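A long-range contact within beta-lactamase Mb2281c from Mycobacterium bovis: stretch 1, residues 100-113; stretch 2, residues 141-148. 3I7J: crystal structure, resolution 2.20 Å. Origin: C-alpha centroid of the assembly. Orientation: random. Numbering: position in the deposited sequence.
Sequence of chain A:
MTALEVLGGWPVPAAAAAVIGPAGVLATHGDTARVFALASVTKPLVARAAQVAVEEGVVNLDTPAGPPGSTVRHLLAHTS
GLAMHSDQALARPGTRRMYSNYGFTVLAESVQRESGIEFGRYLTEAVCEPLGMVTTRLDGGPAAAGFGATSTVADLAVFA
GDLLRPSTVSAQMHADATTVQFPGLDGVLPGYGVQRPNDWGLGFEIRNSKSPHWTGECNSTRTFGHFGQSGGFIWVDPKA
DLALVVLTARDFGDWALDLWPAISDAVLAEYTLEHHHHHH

Stretch 1 100-113: SNYGFTVLAESVQR
Stretch 2 141-148: GPAAAGFG

Stretch 1 is helical for most of its length and continues as helix beyond Arg 113, with phi near -65° and psi near -40° for most residues. Its regular i to i+4 bonds include Ala 108 N to Phe 104 O and Glu 109 N to Thr 105 O, at 2.9 and 2.8 Å. Ser 100, extended at phi/psi -145/130, caps the start: with chi1 in t, its OG accepts from Gly 103 N at 2.9 Å.

Stretch 2 is a compact chain of turns. Gly 141 has a positive phi (74/-172), which favours glycine; Pro 142 and Ala 143 form a short 3-10 segment (-54/-22 and -63/-25), and Ala 144 follows at -112/14, then Ala 145 at -58/-18, Gly 146 at -98/-4, Phe 147 at -167/2 and Gly 148 at -92/7. Ala 144 N donates to Gly 141 O at 2.9 Å, and Gly 148 N to Ala 144 O at 2.8 Å. The chain runs opposite to the helix: Asn 101 CA lies 4.9 Å from Gly 146 CA, and Thr 105 CA lies 4.7 Å from Pro 142 CA.

No hydrogen bond crosses between the stretches; packing of small apolar groups dominates the 446 Å² they bury, summed over both sides. Ala 108 is central. Ala 108 CB points toward stretch 2 and meets both Pro 142 CB and Ala 145 CB at 3.5 Å, a fit for which a methyl group is sufficient. Pro 142, its ring C-gamma endo, is the most extensively covered residue, and its CB also lies 3.6 Å from Glu 109 CG. With chi1 m and chi2 t, Glu 109 thus lends its aliphatic portion to the contact. Gln 112, with chi1 and chi2 both t, covers the proline further along the helix.

Ala 145 CB also sits 3.5 Å from Phe 104 O, so its small side chain packs against the helix backbone. Phe 104 has chi1 -98° and chi2 48°; Ala 145 O lies at its ring edge, while Phe 104 CB approaches Gly 146 CA at 4.1 Å. Glycine suits this close approach: an ideal CB on Gly 146 would point toward the helix and lie 3.4 Å from Asn 101 O.

Thr 105, with chi1 p, turns its hydroxyl back to its own helix, where OG1 donates to Tyr 102 O at a very short 2.5 Å. This satisfies the polar group within a buried site. Thr 105 CA makes a CA-H...O contact with Pro 142 O at 3.1 Å. At the other end, Phe 147 takes chi1 57° (p) and chi2 87°, bringing its exposed ring beside Asn 101, whose chi1 is m.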

# COMPACT_ATOMS: atom_id res chain seq x y z
N SER A 100 6.25 -9.84 4.04
CA SER A 100 5.57 -11.13 4.04
C SER A 100 4.12 -11.11 3.57
O SER A 100 3.32 -10.29 4.02
CB SER A 100 5.61 -11.74 5.44
OG SER A 100 4.85 -12.94 5.49
N ASN A 101 3.80 -12.01 2.64
CA ASN A 101 2.44 -12.14 2.15
C ASN A 101 1.64 -12.90 3.20
O ASN A 101 0.53 -12.50 3.55
CB ASN A 101 2.38 -12.95 0.85
CG ASN A 101 2.76 -12.14 -0.38
OD1 ASN A 101 2.91 -12.70 -1.46
ND2 ASN A 101 2.90 -10.82 -0.23
N TYR A 102 2.20 -14.00 3.71
CA TYR A 102 1.50 -14.80 4.70
C TYR A 102 1.21 -14.00 5.96
O TYR A 102 0.23 -14.27 6.66
CB TYR A 102 2.28 -16.08 5.02
CG TYR A 102 1.50 -17.06 5.88
CD1 TYR A 102 1.72 -17.13 7.26
CD2 TYR A 102 0.49 -17.85 5.34
CE1 TYR A 102 0.95 -17.95 8.07
CE2 TYR A 102 -0.30 -18.68 6.14
CZ TYR A 102 -0.06 -18.72 7.51
OH TYR A 102 -0.84 -19.51 8.32
N GLY A 103 2.05 -13.01 6.25
CA GLY A 103 1.82 -12.17 7.41
C GLY A 103 0.48 -11.47 7.25
O GLY A 103 -0.24 -11.28 8.22
N PHE A 104 0.13 -11.09 6.02
CA PHE A 104 -1.14 -10.42 5.79
C PHE A 104 -2.30 -11.39 5.80
O PHE A 104 -3.44 -11.00 6.08
CB PHE A 104 -1.12 -9.62 4.48
CG PHE A 104 -0.83 -8.15 4.66
CD1 PHE A 104 0.25 -7.73 5.46
CD2 PHE A 104 -1.61 -7.18 4.05
CE1 PHE A 104 0.53 -6.37 5.64
CE2 PHE A 104 -1.34 -5.81 4.22
CZ PHE A 104 -0.27 -5.42 5.02
N THR A 105 -2.04 -12.67 5.52
CA THR A 105 -3.13 -13.64 5.56
C THR A 105 -3.49 -13.87 7.02
O THR A 105 -4.67 -14.00 7.34
CB THR A 105 -2.75 -14.99 4.92
OG1 THR A 105 -1.64 -15.54 5.63
CG2 THR A 105 -2.39 -14.81 3.47
N VAL A 106 -2.49 -13.93 7.89
CA VAL A 106 -2.77 -14.14 9.32
C VAL A 106 -3.53 -12.91 9.83
O VAL A 106 -4.42 -13.03 10.68
CB VAL A 106 -1.47 -14.35 10.15
CG1 VAL A 106 -1.83 -14.54 11.63
CG2 VAL A 106 -0.74 -15.59 9.65
N LEU A 107 -3.18 -11.75 9.29
CA LEU A 107 -3.83 -10.49 9.67
C LEU A 107 -5.30 -10.53 9.27
O LEU A 107 -6.19 -10.26 10.08
CB LEU A 107 -3.15 -9.31 8.97
CG LEU A 107 -3.79 -7.94 9.16
CD1 LEU A 107 -3.72 -7.55 10.64
CD2 LEU A 107 -3.05 -6.90 8.31
N ALA A 108 -5.55 -10.87 8.00
CA ALA A 108 -6.91 -10.96 7.49
C ALA A 108 -7.70 -12.01 8.28
O ALA A 108 -8.88 -11.83 8.55
CB ALA A 108 -6.90 -11.32 6.00
N GLU A 109 -7.04 -13.11 8.64
CA GLU A 109 -7.69 -14.18 9.40
C GLU A 109 -8.11 -13.70 10.79
O GLU A 109 -9.19 -14.07 11.27
CB GLU A 109 -6.75 -15.38 9.55
CG GLU A 109 -6.59 -16.17 8.26
CD GLU A 109 -5.57 -17.28 8.35
OE1 GLU A 109 -4.78 -17.32 9.31
OE2 GLU A 109 -5.56 -18.12 7.43
N SER A 110 -7.27 -12.90 11.43
CA SER A 110 -7.60 -12.39 12.75
C SER A 110 -8.81 -11.46 12.69
O SER A 110 -9.76 -11.61 13.45
CB SER A 110 -6.40 -11.64 13.35
OG SER A 110 -5.30 -12.51 13.52
N VAL A 111 -8.78 -10.50 11.76
CA VAL A 111 -9.88 -9.55 11.61
C VAL A 111 -11.17 -10.33 11.32
O VAL A 111 -12.22 -10.03 11.88
CB VAL A 111 -9.60 -8.54 10.46
CG1 VAL A 111 -10.80 -7.63 10.24
CG2 VAL A 111 -8.37 -7.70 10.80
N GLN A 112 -11.07 -11.33 10.45
CA GLN A 112 -12.21 -12.15 10.07
C GLN A 112 -12.82 -12.89 11.26
O GLN A 112 -14.03 -12.86 11.48
CB GLN A 112 -11.78 -13.16 9.00
CG GLN A 112 -12.91 -13.98 8.41
CD GLN A 112 -12.45 -14.86 7.26
OE1 GLN A 112 -11.94 -15.95 7.47
NE2 GLN A 112 -12.61 -14.37 6.05
N ARG A 113 -11.96 -13.57 12.02
CA ARG A 113 -12.39 -14.33 13.19
C ARG A 113 -12.98 -13.45 14.29
O ARG A 113 -14.07 -13.73 14.80
CB ARG A 113 -11.22 -15.13 13.76
CG ARG A 113 -11.53 -15.83 15.07
CD ARG A 113 -10.39 -16.74 15.52
NE ARG A 113 -10.12 -17.76 14.50
CZ ARG A 113 -9.04 -17.79 13.73
NH1 ARG A 113 -8.11 -16.85 13.84
NH2 ARG A 113 -8.92 -18.74 12.82
N GLY A 141 -10.29 -14.90 -0.18
CA GLY A 141 -10.20 -14.94 1.27
C GLY A 141 -8.86 -14.47 1.80
O GLY A 141 -8.03 -13.96 1.04
N PRO A 142 -8.63 -14.63 3.10
CA PRO A 142 -7.36 -14.20 3.70
C PRO A 142 -6.10 -14.75 3.02
O PRO A 142 -5.03 -14.16 3.14
CB PRO A 142 -7.50 -14.64 5.16
CG PRO A 142 -8.52 -15.73 5.12
CD PRO A 142 -9.51 -15.25 4.11
N ALA A 143 -6.23 -15.86 2.30
CA ALA A 143 -5.08 -16.44 1.63
C ALA A 143 -4.53 -15.49 0.57
O ALA A 143 -3.35 -15.56 0.22
CB ALA A 143 -5.46 -17.78 0.99
N ALA A 144 -5.38 -14.61 0.06
CA ALA A 144 -4.95 -13.67 -0.96
C ALA A 144 -4.93 -12.22 -0.46
O ALA A 144 -4.83 -11.28 -1.25
CB ALA A 144 -5.86 -13.79 -2.18
N ALA A 145 -5.02 -12.06 0.85
CA ALA A 145 -5.03 -10.74 1.48
C ALA A 145 -3.79 -9.91 1.16
O ALA A 145 -3.80 -8.69 1.33
CB ALA A 145 -5.15 -10.88 2.99
N GLY A 146 -2.73 -10.56 0.70
CA GLY A 146 -1.53 -9.82 0.39
C GLY A 146 -1.33 -9.45 -1.06
O GLY A 146 -0.40 -8.71 -1.37
N PHE A 147 -2.21 -9.90 -1.96
CA PHE A 147 -1.99 -9.63 -3.38
C PHE A 147 -3.16 -9.90 -4.32
O PHE A 147 -3.02 -9.73 -5.54
CB PHE A 147 -0.83 -10.51 -3.83
CG PHE A 147 -1.07 -11.97 -3.58
CD1 PHE A 147 -1.75 -12.75 -4.52
CD2 PHE A 147 -0.71 -12.54 -2.36
CE1 PHE A 147 -2.06 -14.09 -4.25
CE2 PHE A 147 -1.02 -13.87 -2.08
CZ PHE A 147 -1.70 -14.65 -3.02
N GLY A 148 -4.30 -10.33 -3.80
CA GLY A 148 -5.42 -10.67 -4.66
C GLY A 148 -6.46 -9.62 -5.00
O GLY A 148 -7.46 -9.95 -5.62